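Elicitor protein Hrip2 (Magnaporthe oryzae, PDB 5FID) acts as a protein elicitor of the rice blast fungus, probably provoking defence responses in the host plant. Local coordinates at residues V18-Y23 against S49-S54; F40-R45 against I65-S70; G76-S81 against L95-G100; G100-N105 against K121-P126. The protein carries 1 engineered substitution. All blocks are in the same frame, centred on the assembly; numbering follows the deposited sequence.

In the fold
All four contacts belong to a two-sheet beta sandwich. Interaction 1, also buried, lies within one sheet, joining neighbouring strands 16-22 and 49-54 by backbone hydrogen bonds. Interactions 2 and 3 run between the sheets and differ in chemistry: 40-45 against 65-70, nearer the surface, combines stacked aromatics with a charged network, whereas the buried 76-81 against 95-100 is apolar. Interaction 4 ties the edges of the two sheets with a disulfide and is partly buried, beside the second subunit. Ser-20 of interaction 1 hydrogen-bonds Glu-42 of interaction 2; strands 63-69 and 75-81 pair between interactions 2 and 3; and Tyr-78 of interaction 3 bonds Gln-102 of interaction 4.

Interaction 1 of 4, residues V18-Y23 against S49-S54; sequences VQSFPY and STVKVS
An antiparallel strand pair in the six-stranded sheet of the sandwich brings Val-18 to Pro-22 alongside Ser-49 to Val-53, the strand directions 159° apart. Two hydrogen-bonded pairs hold it. Gln-19 N donates to Lys-52 O at 3.1 Å, and Lys-52 N returns a bond to Gln-19 O at 2.8 Å. Phe-21 N reaches Thr-50 O at 2.8 Å, while Thr-50 N approaches Phe-21 O at 3.1 Å from above the carbonyl plane.

The side chains divide between two faces. On the face turned to the other sheet, Val-18 CG1 meets Val-51 CG1 at 3.5 Å, a tight methyl contact, and Val-18 also packs on Phe-40. Ser-20 OG and Ser-49 OG, 2.5 Å apart, form a very short hydrogen bond of doubtful length, Ser-49 OG being the likely donor; Ser-20 OG also bonds the carboxylate of Glu-42, so this buried hydroxyl pair is tied to the second sheet.

On the other face, the aliphatic chain of Lys-52 crosses the Phe-21 ring at about a right angle. Its CE sits 4.0 Å from the Phe-21 ring centroid, 18° off the normal, a CH-pi contact, and NZ follows over the same face at 4.3 Å from that centroid, giving a cation-pi contact. Phe-21 CG is set beside its backbone N (chi1 -64°), the N that bonds Thr-50 O, and the ring edge meets that same oxygen in plane. Beyond the strand end, Tyr-23 lays one ring face over the Ser-49 to Thr-50 peptide. Side chains alternating between a face packed on the other sheet and an outer face are typical of a beta-sandwich strand pair.

Interaction 2 of 4, residues F40-R45 against I65-S70; sequences FSEDFR and IGYSFS
An aromatic cluster of Phe-44, Tyr-67 and Phe-69, flanked by a charged pair, bridges the end of strand 39-43 in one sheet and strand 63-69 in the other. The Phe-44 and Tyr-67 rings form an offset stack, centroids 4.5 Å apart and planes at 17°, the two side chains pointing in opposite directions; Tyr-67 CD2 lies over the centre of the Phe-44 ring. Phe-69 joins obliquely, its CD1 3.8 Å from Phe-44 CD2.

Tyr-67 CG stands between its backbone N and carbonyl carbon (chi1 69°), which starts the ring off above its own strand, on the side of Phe-44. At the far end of the ring, the hydroxyl is held twice: OH donates to Glu-42 OE2 at 2.6 Å, from above the carboxylate plane, and accepts from Arg-45 N at 3.1 Å. The carboxylate and the phenol ring stand almost perpendicular, 87° apart. Arg-45 forms a salt bridge to the other oxygen, side-on, NE at 3.1 Å and NH2 at 3.3 Å from Glu-42 OE1, both nitrogens arriving from the same face of the carboxylate. With both carboxylate oxygens engaged beside a guanidinium, OE2 also bonded to Ser-20, Glu-42 is probably ionised, and its charge would strengthen the phenol bond that fixes the stacked tyrosine.

Interaction 3 of 4, residues G76-S81 against L95-G100; sequences GYYELS and LSPGAG
Tyr-78 and Pro-97 meet obliquely, the proline ring riding over one face of the tyrosine toward its hydroxyl end. Pro-97 CB lies 4.1 Å from the Tyr-78 ring centroid and 29° off the normal, a CH-pi contact, and Pro-97 CG continues along the same face to 3.5 Å from Tyr-78 CZ. The hydroxyl is touched too: Tyr-78 OH comes to 3.2 Å from Pro-97 CG. Tyr-78 CG sits between the backbone N and the carbonyl carbon (chi1 44°), which starts the ring off above its own strand, on a side chain that leaves strand 75-81 toward the opposite sheet and Pro-97.

Two residues along the strand, Leu-80 and Leu-95 slide past each other in opposite directions. Leu-95 CD2 is the probing methyl: it lies 3.7 Å from Leu-80 CB and 4.2 Å from Tyr-78 CB, and it also stands near the plane of the Tyr-78 ring, at its edge. The ring is thus met over a face by proline and at an edge by leucine. Val-131 of strand 131-135 touches both Tyr-78 and Leu-95 and fills in the surrounding core.

Pro-97 is the middle residue of an ST turn, in which Gly-98 N donates to Ser-96 OG at 3.0 Å; Ser-96 OG also bonds Asp-103. This turns the chain out of strand 93-96 just where the proline reaches the tyrosine. Across the contact the groups are joined by apolar and CH-pi contacts alone. The buried phenol hydroxyl gives its bond instead to Gln-102 O, so that its polarity is satisfied while the rest of the ring serves as an apolar surface between the two sheets.

Interaction 4 of 4, residues G100-N105 against K121-P126; sequences GCQDFN and KVYGCP
The loop leading into strand 104-106 and the segment ending in strand 123-126 run roughly antiparallel, their directions 150° apart, with the CA atoms of Cys-101 and Cys-125 5.7 Å from each other. A disulfide closes that end: SG of Cys-101 and SG of Cys-125 are bonded at 2.0 Å with a CB-SG-SG-CB torsion of 74°, and Pro-126 CD packs against Cys-101 SG at 3.5 Å.

Next along, Tyr-123 meets two side chains. Gln-102 spreads over one face of its ring, amide and ring planes 21° apart, with CG 4.0 Å from the Tyr-123 centroid in a CH-pi contact. Phe-104 comes obliquely to its rim, Phe-104 CE2 within 3.4 Å of Tyr-123 CD2, and Tyr-123 CE2 lies over one face of the Phe-104 ring. The rim of the phenylalanine also faces a carbonyl in its plane, Phe-104 CZ to Lys-121 O at 3.3 Å. A water bridges Tyr-123 OH, 2.6 Å away, to Asp-103 O.

Backbone hydrogen bonds from Gly-100, Gln-102, Val-122 and Gly-124 reach a second subunit, so both segments lie at the dimer interface. Strands 104-106 and 123-126 are outermost in their sheets within the chain: a disulfide links the edges of the two sheets of a beta sandwich where the second subunit meets them.

Interaction 1 of 4, residues V18-Y23 against S49-S54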
# COMPACT_ATOMS: atom_id res chain seq x y z
N VAL A 18 2.97 17.08 -17.61
CA VAL A 18 3.42 16.05 -16.69
C VAL A 18 4.91 16.23 -16.42
O VAL A 18 5.67 16.53 -17.34
CB VAL A 18 3.19 14.64 -17.29
CG1 VAL A 18 3.67 13.55 -16.34
CG2 VAL A 18 1.71 14.44 -17.61
N GLN A 19 5.32 16.08 -15.16
CA GLN A 19 6.75 16.13 -14.83
C GLN A 19 7.06 15.32 -13.57
O GLN A 19 6.28 15.32 -12.60
CB GLN A 19 7.24 17.58 -14.67
CG GLN A 19 8.76 17.72 -14.64
CD GLN A 19 9.22 19.16 -14.61
OE1 GLN A 19 8.44 20.06 -14.28
NE2 GLN A 19 10.49 19.40 -14.98
N SER A 20 8.19 14.62 -13.60
CA SER A 20 8.59 13.73 -12.51
C SER A 20 9.65 14.37 -11.62
O SER A 20 10.62 14.97 -12.12
CB SER A 20 9.11 12.40 -13.06
OG SER A 20 9.30 11.46 -12.02
N PHE A 21 9.46 14.22 -10.32
CA PHE A 21 10.33 14.84 -9.32
C PHE A 21 10.88 13.77 -8.41
O PHE A 21 10.24 13.40 -7.42
CB PHE A 21 9.51 15.85 -8.51
CG PHE A 21 8.99 16.99 -9.32
CD1 PHE A 21 7.89 16.83 -10.14
CD2 PHE A 21 9.63 18.22 -9.29
CE1 PHE A 21 7.43 17.87 -10.92
CE2 PHE A 21 9.16 19.26 -10.06
CZ PHE A 21 8.06 19.09 -10.87
N PRO A 22 12.09 13.26 -8.73
CA PRO A 22 12.71 12.14 -8.03
C PRO A 22 12.82 12.37 -6.52
O PRO A 22 13.17 13.48 -6.10
CB PRO A 22 14.11 12.07 -8.64
CG PRO A 22 13.94 12.64 -10.02
CD PRO A 22 12.91 13.74 -9.86
N TYR A 23 12.52 11.34 -5.73
CA TYR A 23 12.62 11.46 -4.28
C TYR A 23 14.04 11.72 -3.80
O TYR A 23 14.24 12.33 -2.75
CB TYR A 23 12.06 10.21 -3.59
CG TYR A 23 10.55 10.11 -3.56
CD1 TYR A 23 9.78 11.25 -3.40
CD2 TYR A 23 9.91 8.89 -3.70
CE1 TYR A 23 8.39 11.17 -3.38
CE2 TYR A 23 8.51 8.80 -3.68
CZ TYR A 23 7.76 9.95 -3.52
OH TYR A 23 6.39 9.90 -3.49
N SER A 49 9.57 8.41 -7.17
CA SER A 49 9.33 9.75 -7.68
C SER A 49 7.91 10.22 -7.43
O SER A 49 7.01 9.42 -7.18
CB SER A 49 9.62 9.80 -9.18
OG SER A 49 9.86 11.13 -9.61
N THR A 50 7.74 11.54 -7.50
CA THR A 50 6.43 12.16 -7.55
C THR A 50 6.18 12.68 -8.96
O THR A 50 6.94 13.51 -9.47
CB THR A 50 6.33 13.33 -6.56
OG1 THR A 50 6.45 12.82 -5.23
CG2 THR A 50 5.01 14.05 -6.72
N VAL A 51 5.13 12.18 -9.61
CA VAL A 51 4.81 12.65 -10.96
C VAL A 51 3.64 13.63 -10.88
O VAL A 51 2.51 13.22 -10.61
CB VAL A 51 4.46 11.48 -11.89
CG1 VAL A 51 4.18 11.98 -13.29
CG2 VAL A 51 5.60 10.48 -11.94
N LYS A 52 3.91 14.92 -11.11
CA LYS A 52 2.84 15.92 -11.11
C LYS A 52 2.12 15.93 -12.44
O LYS A 52 2.74 15.72 -13.48
CB LYS A 52 3.41 17.32 -10.85
CG LYS A 52 4.13 17.50 -9.54
CD LYS A 52 4.60 18.94 -9.39
CE LYS A 52 5.34 19.17 -8.06
NZ LYS A 52 5.82 20.59 -7.98
N VAL A 53 0.80 16.15 -12.40
CA VAL A 53 -0.05 16.15 -13.58
C VAL A 53 -1.01 17.33 -13.46
O VAL A 53 -1.77 17.42 -12.50
CB VAL A 53 -0.88 14.85 -13.69
CG1 VAL A 53 -1.68 14.83 -14.97
CG2 VAL A 53 0.04 13.63 -13.62
N SER A 54 -0.98 18.23 -14.43
CA SER A 54 -1.73 19.47 -14.30
C SER A 54 -2.22 19.90 -15.67
O SER A 54 -1.79 19.36 -16.68
CB SER A 54 -0.83 20.53 -13.67
OG SER A 54 -1.40 21.82 -13.71

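Interaction 2 of 4, residues F40-R45 against I65-S70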
# COMPACT_ATOMS: atom_id res chain seq x y z
N PHE A 40 2.66 10.02 -21.50
CA PHE A 40 3.96 10.23 -20.87
C PHE A 40 4.47 8.90 -20.34
O PHE A 40 3.70 8.07 -19.85
CB PHE A 40 3.79 11.20 -19.69
CG PHE A 40 4.94 11.18 -18.70
CD1 PHE A 40 6.03 12.02 -18.87
CD2 PHE A 40 4.91 10.33 -17.61
CE1 PHE A 40 7.08 12.01 -17.95
CE2 PHE A 40 5.96 10.31 -16.69
CZ PHE A 40 7.04 11.16 -16.87
N SER A 41 5.78 8.67 -20.42
CA SER A 41 6.35 7.53 -19.71
C SER A 41 7.78 7.79 -19.28
O SER A 41 8.50 8.55 -19.93
CB SER A 41 6.27 6.26 -20.56
OG SER A 41 7.06 6.39 -21.72
N GLU A 42 8.19 7.16 -18.19
CA GLU A 42 9.59 7.20 -17.78
C GLU A 42 9.97 5.86 -17.18
O GLU A 42 9.12 5.15 -16.65
CB GLU A 42 9.83 8.31 -16.75
CG GLU A 42 9.19 8.06 -15.38
CD GLU A 42 9.61 9.12 -14.37
OE1 GLU A 42 10.22 10.13 -14.79
OE2 GLU A 42 9.37 8.94 -13.15
N ASP A 43 11.24 5.49 -17.28
CA ASP A 43 11.73 4.34 -16.55
C ASP A 43 11.59 4.59 -15.06
O ASP A 43 11.77 5.72 -14.61
CB ASP A 43 13.21 4.10 -16.83
CG ASP A 43 13.48 3.70 -18.25
OD1 ASP A 43 12.51 3.52 -19.02
OD2 ASP A 43 14.67 3.55 -18.59
N PHE A 44 11.29 3.53 -14.31
CA PHE A 44 11.26 3.61 -12.85
C PHE A 44 12.57 4.15 -12.31
O PHE A 44 13.65 3.63 -12.61
CB PHE A 44 11.05 2.22 -12.25
CG PHE A 44 9.65 1.97 -11.77
CD1 PHE A 44 8.56 2.56 -12.39
CD2 PHE A 44 9.43 1.12 -10.69
CE1 PHE A 44 7.27 2.31 -11.94
CE2 PHE A 44 8.14 0.87 -10.23
CZ PHE A 44 7.07 1.47 -10.86
N ARG A 45 12.47 5.20 -11.50
CA ARG A 45 13.64 5.76 -10.86
C ARG A 45 13.87 4.97 -9.59
O ARG A 45 12.93 4.66 -8.87
CB ARG A 45 13.42 7.24 -10.56
CG ARG A 45 13.30 8.07 -11.83
CD ARG A 45 12.77 9.46 -11.55
NE ARG A 45 12.56 10.17 -12.81
CZ ARG A 45 13.50 10.83 -13.46
NH1 ARG A 45 14.74 10.87 -12.98
NH2 ARG A 45 13.21 11.44 -14.60
N ILE A 65 1.03 11.31 -9.02
CA ILE A 65 1.17 9.86 -8.96
C ILE A 65 2.50 9.61 -8.29
O ILE A 65 3.54 10.04 -8.79
CB ILE A 65 1.19 9.24 -10.37
CG1 ILE A 65 -0.15 9.50 -11.07
CG2 ILE A 65 1.49 7.74 -10.28
CD1 ILE A 65 -0.02 9.83 -12.52
N GLY A 66 2.48 8.94 -7.15
CA GLY A 66 3.72 8.66 -6.46
C GLY A 66 4.05 7.19 -6.59
O GLY A 66 3.16 6.35 -6.53
N TYR A 67 5.32 6.87 -6.79
CA TYR A 67 5.73 5.47 -6.79
C TYR A 67 7.08 5.30 -6.12
O TYR A 67 7.89 6.21 -6.08
CB TYR A 67 5.77 4.92 -8.22
CG TYR A 67 6.87 5.47 -9.09
CD1 TYR A 67 6.64 6.57 -9.92
CD2 TYR A 67 8.13 4.89 -9.10
CE1 TYR A 67 7.65 7.07 -10.74
CE2 TYR A 67 9.14 5.39 -9.90
CZ TYR A 67 8.90 6.48 -10.72
OH TYR A 67 9.91 6.97 -11.52
N SER A 68 7.31 4.10 -5.58
CA SER A 68 8.63 3.74 -5.05
C SER A 68 8.70 2.22 -5.03
O SER A 68 7.70 1.55 -5.28
CB SER A 68 8.83 4.33 -3.66
OG SER A 68 8.06 3.64 -2.69
N PHE A 69 9.87 1.65 -4.75
CA PHE A 69 9.91 0.19 -4.64
C PHE A 69 10.95 -0.31 -3.64
O PHE A 69 11.93 0.38 -3.35
CB PHE A 69 10.01 -0.51 -6.01
CG PHE A 69 11.25 -0.18 -6.79
CD1 PHE A 69 11.39 1.05 -7.42
CD2 PHE A 69 12.26 -1.13 -6.93
CE1 PHE A 69 12.54 1.34 -8.16
CE2 PHE A 69 13.40 -0.85 -7.67
CZ PHE A 69 13.54 0.39 -8.29
N SER A 70 10.71 -1.50 -3.11
CA SER A 70 11.57 -2.05 -2.07
C SER A 70 11.98 -3.47 -2.43
O SER A 70 11.45 -4.06 -3.37
CB SER A 70 10.87 -2.01 -0.70
OG SER A 70 9.90 -3.04 -0.54

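Interaction 3 of 4, residues G76-S81 against L95-G100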
# COMPACT_ATOMS: atom_id res chain seq x y z
N GLY A 76 6.36 -2.98 -5.27
CA GLY A 76 6.34 -1.63 -5.80
C GLY A 76 5.14 -0.94 -5.17
O GLY A 76 4.12 -1.58 -4.96
N TYR A 77 5.27 0.35 -4.86
CA TYR A 77 4.21 1.08 -4.19
C TYR A 77 3.76 2.24 -5.08
O TYR A 77 4.57 2.82 -5.79
CB TYR A 77 4.72 1.60 -2.84
CG TYR A 77 5.24 0.49 -1.93
CD1 TYR A 77 4.37 -0.34 -1.23
CD2 TYR A 77 6.60 0.28 -1.77
CE1 TYR A 77 4.86 -1.35 -0.39
CE2 TYR A 77 7.09 -0.73 -0.95
CZ TYR A 77 6.21 -1.53 -0.26
OH TYR A 77 6.70 -2.53 0.56
N TYR A 78 2.47 2.55 -5.05
CA TYR A 78 1.91 3.56 -5.95
C TYR A 78 0.76 4.28 -5.26
O TYR A 78 -0.03 3.66 -4.54
CB TYR A 78 1.44 2.94 -7.27
CG TYR A 78 0.68 1.66 -7.06
CD1 TYR A 78 1.35 0.46 -6.86
CD2 TYR A 78 -0.71 1.64 -7.02
CE1 TYR A 78 0.67 -0.72 -6.62
CE2 TYR A 78 -1.39 0.47 -6.80
CZ TYR A 78 -0.70 -0.71 -6.60
OH TYR A 78 -1.39 -1.89 -6.36
N GLU A 79 0.67 5.58 -5.49
CA GLU A 79 -0.33 6.42 -4.84
C GLU A 79 -0.90 7.38 -5.87
O GLU A 79 -0.15 8.04 -6.59
CB GLU A 79 0.33 7.22 -3.71
CG GLU A 79 -0.57 8.26 -3.03
CD GLU A 79 0.14 9.02 -1.91
OE1 GLU A 79 1.39 8.96 -1.84
OE2 GLU A 79 -0.56 9.68 -1.10
N LEU A 80 -2.23 7.44 -5.94
CA LEU A 80 -2.91 8.41 -6.79
C LEU A 80 -3.46 9.49 -5.87
O LEU A 80 -4.44 9.27 -5.17
CB LEU A 80 -4.04 7.74 -7.56
CG LEU A 80 -4.83 8.65 -8.51
CD1 LEU A 80 -3.93 9.18 -9.62
CD2 LEU A 80 -6.01 7.89 -9.12
N SER A 81 -2.83 10.67 -5.88
CA SER A 81 -3.11 11.67 -4.84
C SER A 81 -3.71 12.97 -5.36
O SER A 81 -3.24 13.53 -6.35
CB SER A 81 -1.84 11.99 -4.06
OG SER A 81 -2.07 12.99 -3.08
N LEU A 95 -5.51 4.31 -11.88
CA LEU A 95 -4.08 4.07 -11.72
C LEU A 95 -3.94 2.60 -11.38
O LEU A 95 -4.49 2.14 -10.37
CB LEU A 95 -3.49 4.93 -10.60
CG LEU A 95 -1.99 4.71 -10.32
CD1 LEU A 95 -1.15 5.27 -11.45
CD2 LEU A 95 -1.57 5.32 -8.98
N SER A 96 -3.23 1.86 -12.21
CA SER A 96 -3.15 0.41 -12.03
C SER A 96 -1.71 -0.08 -12.15
O SER A 96 -0.96 0.41 -12.99
CB SER A 96 -4.01 -0.27 -13.08
OG SER A 96 -3.79 -1.67 -13.10
N PRO A 97 -1.32 -1.07 -11.33
CA PRO A 97 0.01 -1.65 -11.45
C PRO A 97 -0.02 -2.90 -12.33
O PRO A 97 0.96 -3.64 -12.36
CB PRO A 97 0.33 -2.08 -10.02
CG PRO A 97 -1.02 -2.55 -9.52
CD PRO A 97 -2.02 -1.57 -10.13
N GLY A 98 -1.13 -3.12 -13.03
CA GLY A 98 -1.32 -4.36 -13.75
C GLY A 98 -2.18 -5.31 -12.93
O GLY A 98 -2.75 -4.91 -11.90
N ALA A 99 -2.27 -6.56 -13.36
CA ALA A 99 -3.16 -7.52 -12.70
C ALA A 99 -2.69 -7.96 -11.31
O ALA A 99 -1.49 -7.92 -10.99
CB ALA A 99 -3.36 -8.73 -13.59
N GLY A 100 -3.65 -8.37 -10.48
CA GLY A 100 -3.34 -9.06 -9.24
C GLY A 100 -3.14 -8.20 -8.00
O GLY A 100 -2.72 -8.72 -6.96

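Interaction 4 of 4, residues G100-N105 against K121-P126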
# COMPACT_ATOMS: atom_id res chain seq x y z
N GLY A 100 -3.65 -8.37 -10.48
CA GLY A 100 -3.34 -9.06 -9.24
C GLY A 100 -3.14 -8.20 -8.00
O GLY A 100 -2.72 -8.72 -6.96
N CYS A 101 -3.42 -6.91 -8.09
CA CYS A 101 -3.21 -6.00 -6.97
C CYS A 101 -4.28 -4.91 -6.93
O CYS A 101 -4.90 -4.62 -7.95
CB CYS A 101 -1.83 -5.34 -7.06
SG CYS A 101 -0.44 -6.50 -7.06
N GLN A 102 -4.49 -4.32 -5.76
CA GLN A 102 -5.49 -3.25 -5.62
C GLN A 102 -5.14 -2.04 -6.50
O GLN A 102 -3.98 -1.62 -6.55
CB GLN A 102 -5.65 -2.84 -4.15
CG GLN A 102 -6.93 -2.04 -3.86
CD GLN A 102 -7.48 -2.25 -2.46
OE1 GLN A 102 -7.08 -3.16 -1.74
NE2 GLN A 102 -8.42 -1.38 -2.05
N ASP A 103 -6.15 -1.52 -7.20
CA ASP A 103 -5.98 -0.41 -8.13
C ASP A 103 -6.71 0.82 -7.62
O ASP A 103 -7.43 0.77 -6.61
CB ASP A 103 -6.60 -0.75 -9.51
CG ASP A 103 -5.81 -1.79 -10.28
OD1 ASP A 103 -4.87 -2.38 -9.71
OD2 ASP A 103 -6.14 -2.04 -11.46
N PHE A 104 -6.55 1.93 -8.34
CA PHE A 104 -7.43 3.07 -8.20
C PHE A 104 -8.32 3.10 -9.43
O PHE A 104 -7.82 3.07 -10.56
CB PHE A 104 -6.63 4.38 -8.17
CG PHE A 104 -5.86 4.61 -6.90
CD1 PHE A 104 -6.39 5.40 -5.89
CD2 PHE A 104 -4.58 4.10 -6.74
CE1 PHE A 104 -5.68 5.65 -4.72
CE2 PHE A 104 -3.86 4.35 -5.58
CZ PHE A 104 -4.41 5.12 -4.57
N ASN A 105 -9.62 3.16 -9.23
CA ASN A 105 -10.52 3.47 -10.33
C ASN A 105 -11.49 4.52 -9.81
O ASN A 105 -12.52 4.21 -9.23
CB ASN A 105 -11.26 2.22 -10.83
CG ASN A 105 -12.25 2.53 -11.93
OD1 ASN A 105 -12.28 3.65 -12.47
ND2 ASN A 105 -13.08 1.55 -12.29
N LYS A 121 -4.03 6.87 0.76
CA LYS A 121 -4.32 5.65 0.03
C LYS A 121 -3.11 5.34 -0.83
O LYS A 121 -2.84 6.01 -1.82
CB LYS A 121 -5.60 5.79 -0.79
CG LYS A 121 -6.85 5.78 0.10
CD LYS A 121 -8.14 5.82 -0.69
CE LYS A 121 -9.35 5.70 0.24
NZ LYS A 121 -10.64 5.82 -0.53
N VAL A 122 -2.34 4.35 -0.38
CA VAL A 122 -1.11 3.95 -1.02
C VAL A 122 -1.18 2.44 -1.10
O VAL A 122 -1.54 1.81 -0.11
CB VAL A 122 0.12 4.41 -0.19
CG1 VAL A 122 1.43 4.02 -0.87
CG2 VAL A 122 0.08 5.90 0.02
N TYR A 123 -0.88 1.87 -2.26
CA TYR A 123 -0.97 0.42 -2.42
C TYR A 123 0.36 -0.20 -2.84
O TYR A 123 1.16 0.45 -3.52
CB TYR A 123 -2.05 0.04 -3.44
CG TYR A 123 -3.42 0.56 -3.08
CD1 TYR A 123 -4.06 0.15 -1.93
CD2 TYR A 123 -4.08 1.44 -3.92
CE1 TYR A 123 -5.33 0.62 -1.61
CE2 TYR A 123 -5.34 1.91 -3.60
CZ TYR A 123 -5.95 1.51 -2.45
OH TYR A 123 -7.21 1.98 -2.14
N GLY A 124 0.57 -1.45 -2.42
CA GLY A 124 1.73 -2.23 -2.81
C GLY A 124 1.38 -3.42 -3.69
O GLY A 124 0.26 -3.95 -3.64
N CYS A 125 2.34 -3.85 -4.51
CA CYS A 125 2.13 -4.94 -5.45
C CYS A 125 3.48 -5.59 -5.73
O CYS A 125 4.49 -4.89 -5.85
CB CYS A 125 1.54 -4.36 -6.74
SG CYS A 125 1.06 -5.53 -8.01
N PRO A 126 3.52 -6.93 -5.85
CA PRO A 126 4.76 -7.65 -6.17
C PRO A 126 5.42 -7.16 -7.46
O PRO A 126 4.74 -6.95 -8.47
CB PRO A 126 4.28 -9.08 -6.38
CG PRO A 126 3.10 -9.21 -5.47
CD PRO A 126 2.42 -7.86 -5.53
O HOH W 1 -8.67 1.97 -4.25